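Local coordinates for Glyco_hydro_cc domain-containing protein (Pseudomonas viridiflava, PDB 6UAV), which probably hydrolyses internal beta-1,3-linkages of beta-glucans as a family GH128 (subgroup II) endo-beta-1,3-glucanase, at residues 93-106 / 135-147. Sequence-based numbering, arbitrary orientation.
With SO4 (sulfate ion), chain D.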
loop_
_atom_site.group_PDB
_atom_site.type_symbol
_atom_site.label_atom_id
_atom_site.label_comp_id
_atom_site.label_asym_id
_atom_site.label_seq_id
_atom_site.Cartn_x
_atom_site.Cartn_y
_atom_site.Cartn_z
ATOM N N MET A 93 -12.118 -11.335 -2.146
ATOM C CA MET A 93 -12.309 -12.271 -0.991
ATOM C C MET A 93 -13.542 -11.803 -0.228
ATOM O O MET A 93 -13.587 -10.650 0.218
ATOM C CB MET A 93 -11.078 -12.280 -0.094
ATOM C CG MET A 93 -9.910 -13.006 -0.793
ATOM S SD MET A 93 -8.465 -12.990 0.227
ATOM C CE MET A 93 -8.885 -14.257 1.423
ATOM N N THR A 94 -14.492 -12.685 -0.022
ATOM C CA THR A 94 -15.625 -12.363 0.864
ATOM C C THR A 94 -15.127 -12.172 2.283
ATOM O O THR A 94 -14.019 -12.588 2.650
ATOM C CB THR A 94 -16.674 -13.466 0.825
ATOM O OG1 THR A 94 -16.046 -14.631 1.368
ATOM C CG2 THR A 94 -17.208 -13.728 -0.578
ATOM N N PRO A 95 -15.926 -11.514 3.148
ATOM C CA PRO A 95 -15.545 -11.431 4.569
ATOM C C PRO A 95 -15.216 -12.803 5.186
ATOM O O PRO A 95 -14.215 -12.908 5.935
ATOM C CB PRO A 95 -16.778 -10.735 5.184
ATOM C CG PRO A 95 -17.243 -9.805 4.044
ATOM C CD PRO A 95 -17.082 -10.686 2.812
ATOM N N GLN A 96 -16.015 -13.812 4.875
ATOM C CA GLN A 96 -15.743 -15.163 5.414
ATOM C C GLN A 96 -14.417 -15.687 4.862
ATOM O O GLN A 96 -13.649 -16.348 5.623
ATOM C CB GLN A 96 -16.911 -16.096 5.161
ATOM C CG GLN A 96 -18.116 -15.764 6.043
ATOM C CD GLN A 96 -17.999 -16.135 7.499
ATOM O OE1 GLN A 96 -17.025 -16.762 7.910
ATOM N NE2 GLN A 96 -18.989 -15.736 8.300
ATOM N N ALA A 97 -14.174 -15.501 3.560
ATOM C CA ALA A 97 -12.940 -16.068 2.962
ATOM C C ALA A 97 -11.755 -15.409 3.644
ATOM O O ALA A 97 -10.754 -16.092 4.000
ATOM C CB ALA A 97 -12.957 -15.919 1.464
ATOM N N ALA A 98 -11.827 -14.106 3.950
ATOM C CA ALA A 98 -10.693 -13.436 4.600
ATOM C C ALA A 98 -10.570 -13.925 6.033
ATOM O O ALA A 98 -9.445 -14.137 6.515
ATOM C CB ALA A 98 -10.803 -11.926 4.480
ATOM N N ALA A 99 -11.690 -14.074 6.747
ATOM C CA ALA A 99 -11.663 -14.640 8.103
ATOM C C ALA A 99 -10.996 -16.028 8.065
ATOM O O ALA A 99 -10.233 -16.314 8.970
ATOM C CB ALA A 99 -13.064 -14.690 8.720
ATOM N N GLN A 100 -11.330 -16.865 7.077
ATOM C CA GLN A 100 -10.745 -18.230 6.978
ATOM C C GLN A 100 -9.211 -18.148 6.809
ATOM O O GLN A 100 -8.464 -18.979 7.413
ATOM C CB GLN A 100 -11.406 -19.011 5.832
ATOM C CG GLN A 100 -10.889 -20.438 5.632
ATOM C CD GLN A 100 -11.868 -21.267 4.819
ATOM O OE1 GLN A 100 -12.806 -20.771 4.224
ATOM N NE2 GLN A 100 -11.675 -22.556 4.738
ATOM N N LEU A 101 -8.702 -17.232 6.005
ATOM C CA LEU A 101 -7.239 -17.048 5.792
ATOM C C LEU A 101 -6.580 -16.545 7.075
ATOM O O LEU A 101 -5.406 -16.805 7.296
ATOM C CB LEU A 101 -7.012 -16.095 4.615
ATOM C CG LEU A 101 -5.559 -15.755 4.289
ATOM C CD1 LEU A 101 -4.793 -16.993 3.883
ATOM C CD2 LEU A 101 -5.467 -14.698 3.216
ATOM N N TRP A 102 -7.271 -15.723 7.837
ATOM C CA TRP A 102 -6.586 -14.818 8.792
ATOM C C TRP A 102 -5.704 -15.571 9.764
ATOM O O TRP A 102 -4.592 -15.106 10.064
ATOM C CB TRP A 102 -7.604 -13.892 9.501
ATOM C CG TRP A 102 -6.969 -12.590 9.889
ATOM C CD1 TRP A 102 -6.515 -12.167 11.119
ATOM C CD2 TRP A 102 -6.619 -11.557 8.967
ATOM N NE1 TRP A 102 -5.954 -10.927 10.995
ATOM C CE2 TRP A 102 -5.979 -10.535 9.703
ATOM C CE3 TRP A 102 -6.768 -11.391 7.590
ATOM C CZ2 TRP A 102 -5.528 -9.350 9.117
ATOM C CZ3 TRP A 102 -6.361 -10.190 7.026
ATOM C CH2 TRP A 102 -5.762 -9.196 7.781
ATOM N N PRO A 103 -6.134 -16.714 10.349
ATOM C CA PRO A 103 -5.280 -17.420 11.330
ATOM C C PRO A 103 -3.900 -17.795 10.747
ATOM O O PRO A 103 -2.920 -17.824 11.504
ATOM C CB PRO A 103 -6.112 -18.642 11.743
ATOM C CG PRO A 103 -7.580 -18.155 11.522
ATOM C CD PRO A 103 -7.466 -17.355 10.237
ATOM N N ARG A 104 -3.842 -18.152 9.473
ATOM C CA ARG A 104 -2.551 -18.410 8.745
ATOM C C ARG A 104 -1.643 -17.167 8.791
ATOM O O ARG A 104 -0.421 -17.316 9.006
ATOM C CB ARG A 104 -2.856 -18.878 7.316
ATOM C CG ARG A 104 -3.372 -20.312 7.273
ATOM C CD ARG A 104 -3.883 -20.658 5.889
ATOM N NE ARG A 104 -2.914 -20.605 4.810
ATOM C CZ ARG A 104 -3.259 -20.683 3.533
ATOM N NH1 ARG A 104 -4.542 -20.887 3.248
ATOM N NH2 ARG A 104 -2.344 -20.651 2.566
ATOM N N LEU A 105 -2.207 -15.969 8.607
ATOM C CA LEU A 105 -1.470 -14.686 8.696
ATOM C C LEU A 105 -1.065 -14.432 10.131
ATOM O O LEU A 105 0.071 -13.975 10.362
ATOM C CB LEU A 105 -2.316 -13.558 8.108
ATOM C CG LEU A 105 -2.813 -13.829 6.688
ATOM C CD1 LEU A 105 -3.626 -12.672 6.257
ATOM C CD2 LEU A 105 -1.663 -14.067 5.691
ATOM N N GLU A 106 -1.969 -14.654 11.091
ATOM C CA GLU A 106 -1.620 -14.486 12.511
ATOM C C GLU A 106 -0.486 -15.442 12.868
ATOM O O GLU A 106 0.364 -15.104 13.762
ATOM C CB GLU A 106 -2.880 -14.734 13.360
ATOM C CG GLU A 106 -3.905 -13.665 13.191
ATOM C CD GLU A 106 -5.221 -13.918 13.889
ATOM O OE1 GLU A 106 -5.567 -15.091 14.028
ATOM O OE2 GLU A 106 -5.908 -12.909 14.271
ATOM N N TRP A 135 -17.667 -4.198 4.455
ATOM C CA TRP A 135 -16.778 -5.378 4.309
ATOM C C TRP A 135 -16.034 -5.614 5.627
ATOM O O TRP A 135 -16.029 -6.765 6.122
ATOM C CB TRP A 135 -15.897 -5.237 3.046
ATOM C CG TRP A 135 -15.124 -6.490 2.719
ATOM C CD1 TRP A 135 -15.477 -7.429 1.810
ATOM C CD2 TRP A 135 -14.001 -7.008 3.432
ATOM N NE1 TRP A 135 -14.583 -8.473 1.842
ATOM C CE2 TRP A 135 -13.658 -8.247 2.849
ATOM C CE3 TRP A 135 -13.198 -6.515 4.483
ATOM C CZ2 TRP A 135 -12.623 -9.044 3.315
ATOM C CZ3 TRP A 135 -12.138 -7.279 4.923
ATOM C CH2 TRP A 135 -11.858 -8.525 4.343
ATOM N N LEU A 136 -15.429 -4.595 6.200
ATOM C CA LEU A 136 -14.638 -4.768 7.435
ATOM C C LEU A 136 -15.523 -5.165 8.602
ATOM O O LEU A 136 -15.079 -6.022 9.384
ATOM C CB LEU A 136 -13.857 -3.502 7.770
ATOM C CG LEU A 136 -12.617 -3.193 6.912
ATOM C CD1 LEU A 136 -12.177 -1.765 7.153
ATOM C CD2 LEU A 136 -11.498 -4.169 7.201
ATOM N N ASP A 137 -16.717 -4.593 8.759
ATOM C CA ASP A 137 -17.649 -5.027 9.816
ATOM C C ASP A 137 -17.872 -6.536 9.701
ATOM O O ASP A 137 -17.822 -7.257 10.741
ATOM C CB ASP A 137 -18.958 -4.271 9.766
ATOM C CG ASP A 137 -18.905 -2.852 10.291
ATOM O OD1 ASP A 137 -17.821 -2.463 10.878
ATOM O OD2 ASP A 137 -19.951 -2.175 10.155
ATOM N N ALA A 138 -18.162 -6.989 8.493
ATOM C CA ALA A 138 -18.501 -8.401 8.263
ATOM C C ALA A 138 -17.287 -9.283 8.544
ATOM O O ALA A 138 -17.467 -10.382 9.115
ATOM C CB ALA A 138 -18.990 -8.575 6.866
ATOM N N PHE A 139 -16.093 -8.841 8.121
ATOM C CA PHE A 139 -14.842 -9.605 8.351
ATOM C C PHE A 139 -14.587 -9.711 9.849
ATOM O O PHE A 139 -14.330 -10.842 10.344
ATOM C CB PHE A 139 -13.697 -8.865 7.634
ATOM C CG PHE A 139 -12.324 -9.260 8.064
ATOM C CD1 PHE A 139 -11.854 -10.547 7.864
ATOM C CD2 PHE A 139 -11.532 -8.353 8.737
ATOM C CE1 PHE A 139 -10.595 -10.902 8.308
ATOM C CE2 PHE A 139 -10.264 -8.702 9.180
ATOM C CZ PHE A 139 -9.794 -9.980 8.942
ATOM N N TYR A 140 -14.729 -8.619 10.584
ATOM C CA TYR A 140 -14.588 -8.652 12.056
ATOM C C TYR A 140 -15.617 -9.625 12.671
ATOM O O TYR A 140 -15.274 -10.473 13.494
ATOM C CB TYR A 140 -14.800 -7.257 12.645
ATOM C CG TYR A 140 -13.553 -6.449 12.911
ATOM C CD1 TYR A 140 -12.947 -5.745 11.870
ATOM C CD2 TYR A 140 -13.028 -6.324 14.180
ATOM C CE1 TYR A 140 -11.863 -4.924 12.085
ATOM C CE2 TYR A 140 -11.930 -5.512 14.408
ATOM C CZ TYR A 140 -11.366 -4.816 13.359
ATOM O OH TYR A 140 -10.283 -4.027 13.550
ATOM N N ALA A 141 -16.864 -9.595 12.211
ATOM C CA ALA A 141 -17.926 -10.453 12.779
ATOM C C ALA A 141 -17.640 -11.929 12.436
ATOM O O ALA A 141 -17.925 -12.780 13.276
ATOM C CB ALA A 141 -19.252 -9.975 12.253
ATOM N N ALA A 142 -17.111 -12.199 11.230
ATOM C CA ALA A 142 -16.822 -13.577 10.775
ATOM C C ALA A 142 -15.670 -14.117 11.614
ATOM O O ALA A 142 -15.725 -15.247 12.126
ATOM C CB ALA A 142 -16.488 -13.608 9.325
ATOM N N TYR A 143 -14.604 -13.345 11.734
ATOM C CA TYR A 143 -13.430 -13.787 12.517
ATOM C C TYR A 143 -13.867 -14.016 13.967
ATOM O O TYR A 143 -13.583 -15.079 14.567
ATOM C CB TYR A 143 -12.279 -12.794 12.410
ATOM C CG TYR A 143 -11.078 -13.363 13.114
ATOM C CD1 TYR A 143 -10.954 -13.264 14.473
ATOM C CD2 TYR A 143 -10.085 -14.066 12.437
ATOM C CE1 TYR A 143 -9.869 -13.792 15.151
ATOM C CE2 TYR A 143 -9.011 -14.636 13.097
ATOM C CZ TYR A 143 -8.878 -14.473 14.460
ATOM O OH TYR A 143 -7.872 -15.053 15.183
ATOM N N ALA A 144 -14.571 -13.054 14.606
ATOM C CA ALA A 144 -14.940 -13.156 16.025
ATOM C C ALA A 144 -15.826 -14.391 16.229
ATOM O O ALA A 144 -15.658 -15.077 17.208
ATOM C CB ALA A 144 -15.620 -11.901 16.507
ATOM N N SER A 145 -16.741 -14.685 15.309
ATOM C CA SER A 145 -17.582 -15.893 15.351
ATOM C C SER A 145 -16.727 -17.173 15.465
ATOM O O SER A 145 -17.072 -18.099 16.267
ATOM C CB SER A 145 -18.472 -15.938 14.133
ATOM O OG SER A 145 -19.282 -17.102 14.192
ATOM N N ALA A 146 -15.683 -17.249 14.645
ATOM C CA ALA A 146 -14.820 -18.452 14.582
ATOM C C ALA A 146 -13.832 -18.536 15.755
ATOM O O ALA A 146 -13.177 -19.622 15.860
ATOM C CB ALA A 146 -14.131 -18.484 13.241
ATOM N N HIS A 147 -13.665 -17.491 16.575
ATOM C CA HIS A 147 -12.595 -17.448 17.614
ATOM C C HIS A 147 -13.126 -16.895 18.940
ATOM O O HIS A 147 -12.397 -16.039 19.574
ATOM C CB HIS A 147 -11.394 -16.665 17.054
ATOM C CG HIS A 147 -10.911 -17.247 15.776
ATOM N ND1 HIS A 147 -10.158 -18.391 15.774
ATOM C CD2 HIS A 147 -11.226 -16.978 14.495
ATOM C CE1 HIS A 147 -9.912 -18.726 14.516
ATOM N NE2 HIS A 147 -10.617 -17.885 13.706
HETATM S S SO4 D . -8.923 -20.072 18.716
HETATM O O1 SO4 D . -9.111 -19.169 19.800
HETATM O O2 SO4 D . -8.697 -21.396 19.228
HETATM O O3 SO4 D . -10.110 -20.109 17.936
HETATM O O4 SO4 D . -7.781 -19.670 17.917
HETATM O O HOH W 1 -16.264 -17.429 10.627
HETATM O O HOH W 2 -11.172 -18.083 10.935
#
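Pro95 and Phe139 mark the close end of the contact between helix segments 95-106 and 135-146, their CA atoms 4.3 Å apart; the axes come within 8.1 Å and cross at -47°. The closeness is consistent with the alanines at the interface: Ala99 CB lies 3.6 Å from Ala142 CB, and Ala138 CB meets Pro95 CB. Pro95 also lays CG over the face of the five-membered ring of Trp135, a CH-pi contact. The same indole spends its N-H on the loop preceding the first helix: Trp135 NE1 donates to Met93 O at 2.9 Å, the acceptor lying near the ring plane and the donor in the carbonyl plane, while Ala98 CB abuts the benzo edge.

Phe139 and Tyr143 act as successive knobs into holes. With CG anti to the backbone N (chi1 164°), Phe139 lies edge-on among Pro95, Ala98, Ala99 and Trp102, and its CZ stands 3.5 Å from Trp102 CD2 in an edge-to-face pair. Leu105 CD1 covers the opposite indole face. Trp102 in turn directs an edge toward the face of Tyr143, offset, with planes 84° apart. Beyond it, Tyr143 OH, also bonded to Arg150, donates to the syn lone pair of Glu106 OE1 at 2.6 Å. Gln153 accepts from Trp102 NE1 through its O and donates its N to Glu106 OE2, so the carboxylate is held at both oxygens. His147 CD2 lies over the centre of the Tyr143 ring, on the face opposite Trp102; a water links its NE2 to Ala99 O, and ND1 donates to O3 of a sulfate, probably from the crystallisation liquor, that Arg150 also binds.

In this eight-stranded TIM barrel, the two helices are consecutive outer helices joined through strand 115-121. Trp102 and Trp135 both reach inward to Pro119 on that strand, and Trp102 also touches Val81 of strand 78-81.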